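Local coordinates for concanavalin B (Canavalia ensiformis, PDB 6CAF), which may act as a carbohydrate-binding seed protein and has the fold of the family 18 glycosyl hydrolases, to which one group of plant chitinases belongs, at residues G113-C118 and L162-L167; C190-E195 and L234-S239; D207-R212 and K245-E250; G261-P266 and T298-N303. One frame throughout, in Å; residues are numbered along the deposited sequence. Where two conformers were deposited one is given.

Contact 1 of 4, residues G113-C118 and L162-L167; sequences GTYSAC and LNWDNL
Different first torsions set Y115 and W164 against each other: in Y115 CG sits between the backbone N and the carbonyl carbon (chi1 54°), whereas in W164 it stands anti to the carbonyl carbon, beside the backbone N (chi1 -60°). The two side chains cross at about a right angle, and W164 CH2 lies in the plane of the phenol ring at its edge, 3.9 Å from Y115 CD1. Over one face of the indole comes A117, whose CB is 3.9 Å from the centroid of the W164 six-membered ring and 11° off the normal, a CH-pi contact. On that face, displaced toward the rim, lies a water that accepts from A117 N at 2.9 Å and donates to L162 O at 2.7 Å. The methyl of A117 also presses on N163, the N-cap residue of helix 164-178, with the two CB atoms of A117 and N163 3.6 Å apart. Beyond A117 the chain is turned by an ST turn, S116 OG accepting from C118 N at 3.0 Å, and C118 is tied to C66 by a disulfide. The polar ends of the aromatics are engaged nearby: W164 NE1 donates to D160 O, and Y115 OH bonds to G110 O and to the backbone N atoms of Q156 and K157. The direct touch is thus van der Waals and CH-pi in kind, while the polar link between the two backbones runs through a water lying on the indole face.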
loop_
_atom_site.group_PDB
_atom_site.type_symbol
_atom_site.label_atom_id
_atom_site.label_comp_id
_atom_site.label_asym_id
_atom_site.label_seq_id
_atom_site.Cartn_x
_atom_site.Cartn_y
_atom_site.Cartn_z
ATOM N N GLY A 113 -6.746 -14.758 -2.473
ATOM C CA GLY A 113 -8.110 -14.515 -2.051
ATOM C C GLY A 113 -9.067 -14.395 -3.221
ATOM O O GLY A 113 -8.699 -14.532 -4.386
ATOM N N THR A 114 -10.313 -14.106 -2.873
ATOM C CA THR A 114 -11.396 -13.946 -3.813
ATOM C C THR A 114 -12.068 -12.655 -3.407
ATOM O O THR A 114 -12.806 -12.604 -2.395
ATOM C CB THR A 114 -12.407 -15.093 -3.696
ATOM O OG1 THR A 114 -11.746 -16.338 -3.933
ATOM C CG2 THR A 114 -13.545 -14.896 -4.679
ATOM N N TYR A 115 -11.798 -11.598 -4.164
ATOM C CA TYR A 115 -12.314 -10.304 -3.786
ATOM C C TYR A 115 -12.889 -9.567 -4.974
ATOM O O TYR A 115 -12.325 -9.564 -6.061
ATOM C CB TYR A 115 -11.251 -9.484 -3.052
ATOM C CG TYR A 115 -9.929 -9.305 -3.742
ATOM C CD1 TYR A 115 -9.701 -8.235 -4.592
ATOM C CD2 TYR A 115 -8.867 -10.185 -3.517
ATOM C CE1 TYR A 115 -8.483 -8.035 -5.176
ATOM C CE2 TYR A 115 -7.652 -9.972 -4.111
ATOM C CZ TYR A 115 -7.449 -8.901 -4.943
ATOM O OH TYR A 115 -6.224 -8.640 -5.516
ATOM N N SER A 116 -14.007 -8.904 -4.704
ATOM C CA SER A 116 -14.740 -8.157 -5.694
ATOM C C SER A 116 -15.498 -7.030 -5.042
ATOM O O SER A 116 -16.065 -7.221 -3.969
ATOM C CB SER A 116 -15.752 -9.060 -6.411
ATOM O OG SER A 116 -16.474 -8.331 -7.396
ATOM N N ALA A 117 -15.516 -5.877 -5.699
ATOM C CA ALA A 117 -16.350 -4.791 -5.264
ATOM C C ALA A 117 -17.824 -4.984 -5.653
ATOM O O ALA A 117 -18.687 -4.241 -5.173
ATOM C CB ALA A 117 -15.811 -3.482 -5.793
ATOM N N CYS A 118 -18.074 -5.980 -6.513
ATOM C CA CYS A 118 -19.413 -6.542 -6.801
ATOM C C CYS A 118 -20.335 -5.678 -7.638
ATOM O O CYS A 118 -20.787 -6.100 -8.704
ATOM C CB CYS A 118 -20.136 -6.916 -5.458
ATOM S SG CYS A 118 -21.902 -7.342 -5.610
ATOM N N LEU A 162 -14.553 -4.184 -12.434
ATOM C CA LEU A 162 -15.609 -3.223 -12.230
ATOM C C LEU A 162 -15.715 -2.820 -10.760
ATOM O O LEU A 162 -15.291 -3.534 -9.865
ATOM C CB LEU A 162 -16.951 -3.781 -12.723
ATOM C CG LEU A 162 -17.087 -3.961 -14.231
ATOM C CD1 LEU A 162 -18.474 -4.493 -14.548
ATOM C CD2 LEU A 162 -16.843 -2.689 -14.990
ATOM N N ASN A 163 -16.314 -1.654 -10.541
ATOM C CA ASN A 163 -16.763 -1.200 -9.239
ATOM C C ASN A 163 -15.677 -0.782 -8.247
ATOM O O ASN A 163 -16.004 -0.316 -7.176
ATOM C CB ASN A 163 -17.739 -2.189 -8.605
ATOM C CG ASN A 163 -18.997 -2.312 -9.423
ATOM O OD1 ASN A 163 -19.703 -1.329 -9.603
ATOM N ND2 ASN A 163 -19.227 -3.475 -9.999
ATOM N N TRP A 164 -14.399 -0.853 -8.629
ATOM C CA TRP A 164 -13.354 -0.308 -7.758
ATOM C C TRP A 164 -13.427 1.210 -7.715
ATOM O O TRP A 164 -13.171 1.832 -6.670
ATOM C CB TRP A 164 -11.960 -0.790 -8.220
ATOM C CG TRP A 164 -11.870 -2.271 -8.173
ATOM C CD1 TRP A 164 -11.835 -3.109 -9.232
ATOM C CD2 TRP A 164 -11.938 -3.091 -7.008
ATOM N NE1 TRP A 164 -11.876 -4.396 -8.803
ATOM C CE2 TRP A 164 -11.956 -4.415 -7.436
ATOM C CE3 TRP A 164 -11.996 -2.828 -5.621
ATOM C CZ2 TRP A 164 -12.009 -5.484 -6.538
ATOM C CZ3 TRP A 164 -12.049 -3.868 -4.749
ATOM C CH2 TRP A 164 -12.066 -5.182 -5.214
ATOM N N ASP A 165 -13.782 1.819 -8.844
ATOM C CA ASP A 165 -14.070 3.228 -8.868
ATOM C C ASP A 165 -15.228 3.573 -7.959
ATOM O O ASP A 165 -15.145 4.539 -7.200
ATOM C CB ASP A 165 -14.264 3.788 -10.299
ATOM C CG ASP A 165 -15.321 3.077 -11.108
ATOM O OD1 ASP A 165 -15.826 1.997 -10.748
ATOM O OD2 ASP A 165 -15.630 3.625 -12.181
ATOM N N ASN A 166 -16.282 2.789 -7.970
ATOM C CA ASN A 166 -17.406 3.050 -7.088
ATOM C C ASN A 166 -17.008 2.918 -5.609
ATOM O O ASN A 166 -17.420 3.722 -4.783
ATOM C CB ASN A 166 -18.577 2.122 -7.436
ATOM C CG ASN A 166 -19.203 2.475 -8.759
ATOM O OD1 ASN A 166 -19.305 3.665 -9.088
ATOM N ND2 ASN A 166 -19.613 1.458 -9.534
ATOM N N LEU A 167 -16.208 1.910 -5.283
ATOM C CA LEU A 167 -15.774 1.746 -3.893
ATOM C C LEU A 167 -15.004 2.974 -3.435
ATOM O O LEU A 167 -15.198 3.507 -2.322
ATOM C CB LEU A 167 -14.956 0.475 -3.756
ATOM C CG LEU A 167 -14.417 0.205 -2.353
ATOM C CD1 LEU A 167 -15.494 0.111 -1.302
ATOM C CD2 LEU A 167 -13.553 -1.054 -2.347
HETATM O O HOH W 1 -14.918 -5.817 -8.532
#

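Contact 2 of 4, residues C190-E195 and L234-S239; sequences CLSPDE and LSWTKS
The indole of W236 takes S192 over one face, V211 over the other and C190 at its edge. S192 CB stands 4.1 Å from the centroid of the six-membered ring, off toward the rim on the side of CE2 and CZ2, in a CH-pi contact. At the edge, NE1 of W236 donates to C190 O over 2.9 Å in a nearly straight bond (163°); the acceptor lies in the indole plane, but the donor stands well above the carbonyl plane of C190. D194 CB also lies near the ring plane, 4.4 Å from W236 CH2, while its carboxylate turns to the backbone N atoms of G189, Y196 and L197. S192 OG, anti to its own backbone N (chi1 178°), comes within 2.8 Å of S239 OG; this hydroxyl pair is less certain, since S239 has two conformers. An alanine in place of W236 would probably leave C190 O without this donor and open a gap beneath S192 CB. P188 and I201 also touch the indole, and C190 is linked to C219 by a disulfide. The arrangement is that of the outer layer of a TIM barrel, where the loop after strand 183-186 folds against helix 227-239.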
loop_
_atom_site.group_PDB
_atom_site.type_symbol
_atom_site.label_atom_id
_atom_site.label_comp_id
_atom_site.label_asym_id
_atom_site.label_seq_id
_atom_site.Cartn_x
_atom_site.Cartn_y
_atom_site.Cartn_z
ATOM N N CYS A 190 2.821 -1.500 -12.987
ATOM C CA CYS A 190 3.606 -0.425 -13.552
ATOM C C CYS A 190 3.317 -0.051 -14.974
ATOM O O CYS A 190 3.773 1.011 -15.396
ATOM C CB CYS A 190 5.103 -0.611 -13.342
ATOM S SG CYS A 190 5.836 -2.125 -13.916
ATOM N N LEU A 191 2.531 -0.816 -15.707
ATOM C CA LEU A 191 2.167 -0.361 -17.054
ATOM C C LEU A 191 0.835 0.352 -17.013
ATOM O O LEU A 191 -0.177 -0.239 -16.673
ATOM C CB LEU A 191 2.059 -1.509 -18.033
ATOM C CG LEU A 191 1.838 -1.051 -19.501
ATOM C CD1 LEU A 191 2.833 0.023 -19.961
ATOM C CD2 LEU A 191 1.928 -2.256 -20.383
ATOM N N SER A 192 0.815 1.525 -17.341
ATOM C CA SER A 192 -0.342 2.384 -17.419
ATOM C C SER A 192 -0.946 2.302 -18.811
ATOM O O SER A 192 -0.212 2.296 -19.783
ATOM C CB SER A 192 0.058 3.834 -17.141
ATOM O OG SER A 192 -1.035 4.704 -17.254
ATOM N N PRO A 193 -2.261 2.192 -18.931
ATOM C CA PRO A 193 -3.247 2.203 -17.837
ATOM C C PRO A 193 -3.366 0.854 -17.144
ATOM O O PRO A 193 -3.275 -0.194 -17.773
ATOM C CB PRO A 193 -4.548 2.506 -18.589
ATOM C CG PRO A 193 -4.330 1.902 -19.960
ATOM C CD PRO A 193 -2.900 2.217 -20.258
ATOM N N ASP A 194 -3.595 0.872 -15.851
ATOM C CA ASP A 194 -3.744 -0.364 -15.110
ATOM C C ASP A 194 -5.052 -1.043 -15.481
ATOM O O ASP A 194 -6.099 -0.411 -15.515
ATOM C CB ASP A 194 -3.706 -0.125 -13.607
ATOM C CG ASP A 194 -3.665 -1.408 -12.823
ATOM O OD1 ASP A 194 -2.567 -1.993 -12.729
ATOM O OD2 ASP A 194 -4.714 -1.821 -12.306
ATOM N N GLU A 195 -5.017 -2.356 -15.635
ATOM C CA GLU A 195 -6.215 -3.106 -16.052
ATOM C C GLU A 195 -7.348 -3.066 -15.047
ATOM O O GLU A 195 -8.516 -3.153 -15.425
ATOM C CB GLU A 195 -5.839 -4.577 -16.311
ATOM C CG GLU A 195 -6.943 -5.615 -16.104
ATOM C CD GLU A 195 -6.565 -7.011 -16.594
ATOM O OE1 GLU A 195 -5.388 -7.423 -16.408
ATOM O OE2 GLU A 195 -7.457 -7.700 -17.168
ATOM N N LEU A 234 7.587 8.337 -15.772
ATOM C CA LEU A 234 7.091 9.437 -16.566
ATOM C C LEU A 234 5.624 9.244 -16.945
ATOM O O LEU A 234 4.805 10.158 -16.804
ATOM C CB LEU A 234 7.960 9.614 -17.817
ATOM C CG LEU A 234 7.557 10.730 -18.763
ATOM C CD1 LEU A 234 7.573 12.089 -18.075
ATOM C CD2 LEU A 234 8.424 10.752 -20.013
ATOM N N SER A 235 5.297 8.069 -17.459
ATOM C CA SER A 235 3.914 7.792 -17.836
ATOM C C SER A 235 2.962 8.004 -16.669
ATOM O O SER A 235 1.871 8.575 -16.831
ATOM C CB SER A 235 3.813 6.383 -18.371
ATOM O OG SER A 235 4.620 6.186 -19.511
ATOM N N TRP A 236 3.344 7.533 -15.489
ATOM C CA TRP A 236 2.516 7.676 -14.295
ATOM C C TRP A 236 2.391 9.144 -13.876
ATOM O O TRP A 236 1.321 9.548 -13.389
ATOM C CB TRP A 236 3.036 6.783 -13.151
ATOM C CG TRP A 236 2.591 5.387 -13.374
ATOM C CD1 TRP A 236 3.295 4.379 -13.937
ATOM C CD2 TRP A 236 1.280 4.871 -13.126
ATOM N NE1 TRP A 236 2.520 3.260 -14.032
ATOM C CE2 TRP A 236 1.271 3.536 -13.548
ATOM C CE3 TRP A 236 0.121 5.410 -12.581
ATOM C CZ2 TRP A 236 0.152 2.728 -13.446
ATOM C CZ3 TRP A 236 -0.993 4.615 -12.498
ATOM C CH2 TRP A 236 -0.975 3.296 -12.923
ATOM N N THR A 237 3.441 9.950 -14.047
ATOM C CA THR A 237 3.292 11.353 -13.701
ATOM C C THR A 237 2.231 12.015 -14.559
ATOM O O THR A 237 1.587 12.956 -14.129
ATOM C CB THR A 237 4.590 12.162 -13.804
ATOM O OG1 THR A 237 5.051 12.246 -15.151
ATOM C CG2 THR A 237 5.663 11.606 -12.880
ATOM N N LYS A 238 2.058 11.529 -15.783
ATOM C CA LYS A 238 1.008 12.104 -16.647
ATOM C C LYS A 238 -0.375 11.539 -16.354
ATOM O O LYS A 238 -1.384 12.228 -16.550
ATOM C CB LYS A 238 1.312 11.850 -18.097
ATOM C CG LYS A 238 2.653 12.354 -18.513
ATOM C CD LYS A 238 2.892 13.763 -18.046
ATOM C CE LYS A 238 4.166 14.272 -18.678
ATOM N NZ LYS A 238 4.501 15.651 -18.233
ATOM N N SER A 239 -0.486 10.467 -15.978
ATOM C CA SER A 239 -1.703 9.610 -15.726
ATOM C C SER A 239 -2.317 10.081 -14.323
ATOM O O SER A 239 -3.531 9.991 -14.133
ATOM C CB SER A 239 -1.327 8.109 -15.696
ATOM O OG SER A 239 -1.521 7.438 -16.940
#

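Contact 3 of 4, residues D207-R212 and K245-E250; sequences DYIFVR and KNLFLE
F210 and F248 lie side by side and point the same way, each with CG anti to the carbonyl carbon (chi1 -66° in F210). Their rings form an offset stack with centroids 4.1 Å apart and planes at 23°, F210 CE2 reaching F248 CG at 3.3 Å. The edge of F248 turns toward a face of Y208, with planes at 76° in an edge-to-face pair and F248 CE1 3.6 Å from Y208 CD1. On the other side of the sheet I209 CB rests 3.9 Å from L247 CD2. R212 and E250 also run alongside each other, E250 OE2 touching R212 CG at 3.5 Å. E250 has CG anti to the backbone N and is extended beyond it, whereas the R212 chain bends at chi3, which turns NE away from the carboxylate, 4.8 Å from E250 OE2. That carboxylate is held instead by the hydroxyls of Y35 and Y214, and R212 NE by A187 O. Four backbone hydrogen bonds join the strands in parallel register, from I209 N-N246 O to E250 N-V211 O. In this right-handed beta-alpha-beta unit of the barrel, helix 227-239 covers V211, L247 and L249, while strands 183-186 and 284-290 flank the pair.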
loop_
_atom_site.group_PDB
_atom_site.type_symbol
_atom_site.label_atom_id
_atom_site.label_comp_id
_atom_site.label_asym_id
_atom_site.label_seq_id
_atom_site.Cartn_x
_atom_site.Cartn_y
_atom_site.Cartn_z
ATOM N N ASP A 207 -5.200 9.685 -2.551
ATOM C CA ASP A 207 -4.125 10.495 -2.006
ATOM C C ASP A 207 -2.742 10.066 -2.476
ATOM O O ASP A 207 -1.870 10.916 -2.713
ATOM C CB ASP A 207 -4.174 10.487 -0.474
ATOM C CG ASP A 207 -5.462 11.077 0.068
ATOM O OD1 ASP A 207 -5.507 12.331 0.080
ATOM O OD2 ASP A 207 -6.347 10.295 0.454
ATOM N N TYR A 208 -2.538 8.754 -2.566
ATOM C CA TYR A 208 -1.233 8.208 -2.875
ATOM C C TYR A 208 -1.380 7.072 -3.872
ATOM O O TYR A 208 -2.318 6.264 -3.758
ATOM C CB TYR A 208 -0.574 7.608 -1.647
ATOM C CG TYR A 208 -0.319 8.506 -0.489
ATOM C CD1 TYR A 208 0.170 9.776 -0.653
ATOM C CD2 TYR A 208 -0.454 8.009 0.804
ATOM C CE1 TYR A 208 0.457 10.586 0.455
ATOM C CE2 TYR A 208 -0.119 8.765 1.915
ATOM C CZ TYR A 208 0.298 10.079 1.743
ATOM O OH TYR A 208 0.611 10.803 2.882
ATOM N N ILE A 209 -0.415 6.985 -4.784
ATOM C CA ILE A 209 -0.343 5.885 -5.726
ATOM C C ILE A 209 1.020 5.222 -5.568
ATOM O O ILE A 209 2.060 5.872 -5.705
ATOM C CB ILE A 209 -0.498 6.378 -7.180
ATOM C CG1 ILE A 209 -1.786 7.184 -7.364
ATOM C CG2 ILE A 209 -0.400 5.229 -8.152
ATOM C CD1 ILE A 209 -3.034 6.381 -7.232
ATOM N N PHE A 210 0.994 3.930 -5.255
ATOM C CA PHE A 210 2.175 3.110 -5.058
ATOM C C PHE A 210 2.323 2.196 -6.278
ATOM O O PHE A 210 1.665 1.168 -6.369
ATOM C CB PHE A 210 1.999 2.279 -3.779
ATOM C CG PHE A 210 1.951 3.087 -2.522
ATOM C CD1 PHE A 210 0.770 3.626 -2.059
ATOM C CD2 PHE A 210 3.106 3.334 -1.802
ATOM C CE1 PHE A 210 0.737 4.364 -0.897
ATOM C CE2 PHE A 210 3.074 4.081 -0.638
ATOM C CZ PHE A 210 1.889 4.632 -0.201
ATOM N N VAL A 211 3.134 2.610 -7.238
ATOM C CA VAL A 211 3.210 1.891 -8.490
ATOM C C VAL A 211 4.125 0.685 -8.323
ATOM O O VAL A 211 5.274 0.825 -7.897
ATOM C CB VAL A 211 3.735 2.812 -9.583
ATOM C CG1 VAL A 211 3.831 2.057 -10.905
ATOM C CG2 VAL A 211 2.843 4.031 -9.761
ATOM N N ARG A 212 3.624 -0.486 -8.696
ATOM C CA ARG A 212 4.376 -1.723 -8.506
ATOM C C ARG A 212 5.333 -1.975 -9.659
ATOM O O ARG A 212 4.963 -2.537 -10.694
ATOM C CB ARG A 212 3.415 -2.896 -8.318
ATOM C CG ARG A 212 2.589 -2.782 -7.064
ATOM C CD ARG A 212 1.713 -3.988 -6.807
ATOM N NE ARG A 212 0.492 -3.910 -7.547
ATOM C CZ ARG A 212 0.184 -4.613 -8.626
ATOM N NH1 ARG A 212 1.016 -5.492 -9.121
ATOM N NH2 ARG A 212 -0.977 -4.412 -9.201
ATOM N N LYS A 245 2.778 15.636 -4.550
ATOM C CA LYS A 245 3.764 14.663 -4.150
ATOM C C LYS A 245 3.058 13.406 -3.715
ATOM O O LYS A 245 2.907 13.140 -2.527
ATOM C CB LYS A 245 4.607 15.248 -3.037
ATOM C CG LYS A 245 5.922 14.585 -2.799
ATOM C CD LYS A 245 6.949 15.440 -2.037
ATOM C CE LYS A 245 7.411 16.607 -2.894
ATOM N NZ LYS A 245 8.725 17.161 -2.478
ATOM N N ASN A 246 2.608 12.640 -4.700
ATOM C CA ASN A 246 1.669 11.562 -4.446
ATOM C C ASN A 246 2.060 10.233 -5.075
ATOM O O ASN A 246 1.261 9.310 -5.001
ATOM C CB ASN A 246 0.252 11.957 -4.854
ATOM C CG ASN A 246 0.125 12.390 -6.303
ATOM O OD1 ASN A 246 1.015 12.189 -7.122
ATOM N ND2 ASN A 246 -1.037 12.997 -6.628
ATOM N N LEU A 247 3.271 10.150 -5.637
ATOM C CA LEU A 247 3.719 8.947 -6.324
ATOM C C LEU A 247 4.842 8.274 -5.561
ATOM O O LEU A 247 5.826 8.907 -5.172
ATOM C CB LEU A 247 4.186 9.238 -7.728
ATOM C CG LEU A 247 3.205 9.816 -8.694
ATOM C CD1 LEU A 247 3.869 9.965 -10.057
ATOM C CD2 LEU A 247 1.992 8.947 -8.771
ATOM N N PHE A 248 4.668 6.974 -5.367
ATOM C CA PHE A 248 5.661 6.161 -4.722
ATOM C C PHE A 248 6.067 5.028 -5.644
ATOM O O PHE A 248 5.235 4.551 -6.432
ATOM C CB PHE A 248 5.111 5.494 -3.470
ATOM C CG PHE A 248 4.727 6.407 -2.353
ATOM C CD1 PHE A 248 3.569 7.157 -2.417
ATOM C CD2 PHE A 248 5.491 6.449 -1.180
ATOM C CE1 PHE A 248 3.175 7.936 -1.350
ATOM C CE2 PHE A 248 5.110 7.256 -0.118
ATOM C CZ PHE A 248 3.927 7.974 -0.206
ATOM N N LEU A 249 7.312 4.568 -5.509
ATOM C CA LEU A 249 7.722 3.319 -6.150
ATOM C C LEU A 249 7.519 2.176 -5.179
ATOM O O LEU A 249 8.146 2.151 -4.105
ATOM C CB LEU A 249 9.195 3.317 -6.544
ATOM C CG LEU A 249 9.629 4.386 -7.524
ATOM C CD1 LEU A 249 10.080 5.637 -6.774
ATOM C CD2 LEU A 249 10.796 3.874 -8.354
ATOM N N GLU A 250 6.679 1.205 -5.539
ATOM C CA GLU A 250 6.582 -0.031 -4.772
ATOM C C GLU A 250 7.545 -1.035 -5.382
ATOM O O GLU A 250 7.510 -1.287 -6.591
ATOM C CB GLU A 250 5.171 -0.597 -4.721
ATOM C CG GLU A 250 5.119 -1.855 -3.902
ATOM C CD GLU A 250 3.733 -2.400 -3.730
ATOM O OE1 GLU A 250 2.849 -1.588 -3.395
ATOM O OE2 GLU A 250 3.547 -3.635 -3.811
HETATM O O HOH W 2 -3.314 12.964 -4.820
#

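Contact 4 of 4, residues G261-P266 and T298-N303; sequences GGYIPP and TGYSTN
Y300 is the centre of this contact, with Y263, I264 and P266 each meeting a different part of its phenol. CG stands anti to the backbone N (chi1 -162°), and the side chain reaches from the start of helix 300-308 to the loop. P266 crosses over one face of the ring, its CG 3.8 Å from the centroid of Y300 and 13° off the normal, a CH-pi contact centred on the ring. Y263 comes to the edge of Y300: the two side chains slide past each other in opposite directions, with planes at 76° and Y263 CE1 3.6 Å from Y300 CE2. The hydroxyl of Y300 donates to I264 O over a short 2.6 Å. A water donates to Y300 OH at 3.1 Å and accepts from I264 N at 2.9 Å, so hydroxyl and water together serve both backbone polar atoms of I264. In the TIM barrel this joins the loop after strand 247-252, where it runs into helix 266-273, to helix 300-308, the last helix of the modelled chain. A phenylalanine in place of Y300 would probably keep the packing against P266 but deprive I264 O of its donor and the water of an acceptor. L251, L269 and L289 also pack round Y300.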
loop_
_atom_site.group_PDB
_atom_site.type_symbol
_atom_site.label_atom_id
_atom_site.label_comp_id
_atom_site.label_asym_id
_atom_site.label_seq_id
_atom_site.Cartn_x
_atom_site.Cartn_y
_atom_site.Cartn_z
ATOM N N GLY A 261 11.293 -10.451 -11.553
ATOM C CA GLY A 261 12.235 -9.357 -11.674
ATOM C C GLY A 261 11.788 -8.066 -11.019
ATOM O O GLY A 261 10.690 -7.987 -10.460
ATOM N N GLY A 262 12.662 -7.064 -11.134
ATOM C CA GLY A 262 12.401 -5.735 -10.657
ATOM C C GLY A 262 13.130 -5.328 -9.393
ATOM O O GLY A 262 13.058 -4.188 -8.989
ATOM N N TYR A 263 13.827 -6.245 -8.738
ATOM C CA TYR A 263 14.588 -5.851 -7.569
ATOM C C TYR A 263 15.654 -4.826 -7.913
ATOM O O TYR A 263 16.416 -4.986 -8.878
ATOM C CB TYR A 263 15.238 -7.089 -6.911
ATOM C CG TYR A 263 16.122 -6.766 -5.725
ATOM C CD1 TYR A 263 15.578 -6.439 -4.505
ATOM C CD2 TYR A 263 17.499 -6.712 -5.850
ATOM C CE1 TYR A 263 16.372 -6.125 -3.434
ATOM C CE2 TYR A 263 18.297 -6.382 -4.787
ATOM C CZ TYR A 263 17.720 -6.100 -3.570
ATOM O OH TYR A 263 18.515 -5.761 -2.494
ATOM N N ILE A 264 15.725 -3.782 -7.091
ATOM C CA ILE A 264 16.694 -2.727 -7.274
ATOM C C ILE A 264 17.588 -2.676 -6.037
ATOM O O ILE A 264 17.147 -2.355 -4.948
ATOM C CB ILE A 264 16.038 -1.324 -7.462
ATOM C CG1 ILE A 264 14.883 -1.361 -8.456
ATOM C CG2 ILE A 264 17.114 -0.342 -7.880
ATOM C CD1 ILE A 264 14.270 -0.036 -8.765
ATOM N N PRO A 265 18.859 -3.007 -6.186
ATOM C CA PRO A 265 19.709 -2.873 -5.020
ATOM C C PRO A 265 19.675 -1.477 -4.446
ATOM O O PRO A 265 19.607 -0.503 -5.208
ATOM C CB PRO A 265 21.098 -3.208 -5.565
ATOM C CG PRO A 265 20.852 -4.085 -6.752
ATOM C CD PRO A 265 19.586 -3.532 -7.351
ATOM N N PRO A 266 19.703 -1.364 -3.098
ATOM C CA PRO A 266 19.590 -0.025 -2.525
ATOM C C PRO A 266 20.565 1.003 -3.093
ATOM O O PRO A 266 20.167 2.155 -3.342
ATOM C CB PRO A 266 19.824 -0.261 -1.036
ATOM C CG PRO A 266 19.247 -1.627 -0.818
ATOM C CD PRO A 266 19.577 -2.414 -2.068
ATOM N N THR A 298 16.951 -8.595 4.447
ATOM C CA THR A 298 17.986 -7.970 3.646
ATOM C C THR A 298 18.501 -6.619 4.128
ATOM O O THR A 298 19.542 -6.145 3.674
ATOM C CB THR A 298 17.536 -7.779 2.216
ATOM O OG1 THR A 298 16.500 -6.806 2.208
ATOM C CG2 THR A 298 17.039 -9.084 1.594
ATOM N N GLY A 299 17.766 -5.968 5.031
ATOM C CA GLY A 299 18.156 -4.671 5.512
ATOM C C GLY A 299 17.886 -3.542 4.533
ATOM O O GLY A 299 18.482 -2.474 4.652
ATOM N N TYR A 300 16.941 -3.745 3.608
ATOM C CA TYR A 300 16.721 -2.791 2.528
ATOM C C TYR A 300 16.421 -1.373 3.048
ATOM O O TYR A 300 17.127 -0.417 2.730
ATOM C CB TYR A 300 15.589 -3.313 1.620
ATOM C CG TYR A 300 15.543 -2.666 0.257
ATOM C CD1 TYR A 300 15.105 -1.365 0.081
ATOM C CD2 TYR A 300 15.945 -3.345 -0.834
ATOM C CE1 TYR A 300 15.089 -0.792 -1.192
ATOM C CE2 TYR A 300 15.910 -2.790 -2.096
ATOM C CZ TYR A 300 15.494 -1.518 -2.274
ATOM O OH TYR A 300 15.453 -0.980 -3.539
ATOM N N SER A 301 15.362 -1.221 3.839
ATOM C CA SER A 301 15.022 0.103 4.290
ATOM C C SER A 301 16.087 0.693 5.205
ATOM O O SER A 301 16.320 1.893 5.172
ATOM C CB SER A 301 13.646 0.149 4.964
ATOM O OG SER A 301 13.569 -0.710 6.098
ATOM N N THR A 302 16.733 -0.139 6.014
ATOM C CA THR A 302 17.791 0.367 6.854
ATOM C C THR A 302 18.889 1.023 6.023
ATOM O O THR A 302 19.414 2.098 6.362
ATOM C CB THR A 302 18.319 -0.774 7.725
ATOM O OG1 THR A 302 17.289 -1.099 8.667
ATOM C CG2 THR A 302 19.549 -0.356 8.473
ATOM N N ASN A 303 19.256 0.373 4.925
ATOM C CA ASN A 303 20.292 0.906 4.056
ATOM C C ASN A 303 19.945 2.130 3.287
ATOM O O ASN A 303 20.666 3.092 3.148
ATOM C CB ASN A 303 20.807 -0.172 3.141
ATOM C CG ASN A 303 21.711 -1.123 3.868
ATOM O OD1 ASN A 303 22.581 -0.702 4.617
ATOM N ND2 ASN A 303 21.511 -2.387 3.667
HETATM O O HOH W 3 13.838 -3.231 -5.004
#

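Overall arrangement
Contacts 2 and 3 interlock: their segments alternate along the chain, their centres are 11 Å apart, and they touch where T237 CG2 packs at 3.7 Å on L247 CD1 and W236 NE1 at 3.6 Å on V211 CG1. Contact 3 lies within the barrel wall, its centre about 8 Å from that of the chain, whereas the centres of the other three lie at about 17 Å. Contacts 1 and 4 are on opposite sides of that centre, 32 Å apart between their centres. Contacts 1 and 3 both reach the expected family 18 active site: R212 touches Q156, which appears to take the place of the catalytic glutamate of active chitinases, and Y115 OH is hydrogen-bonded to Q156 N.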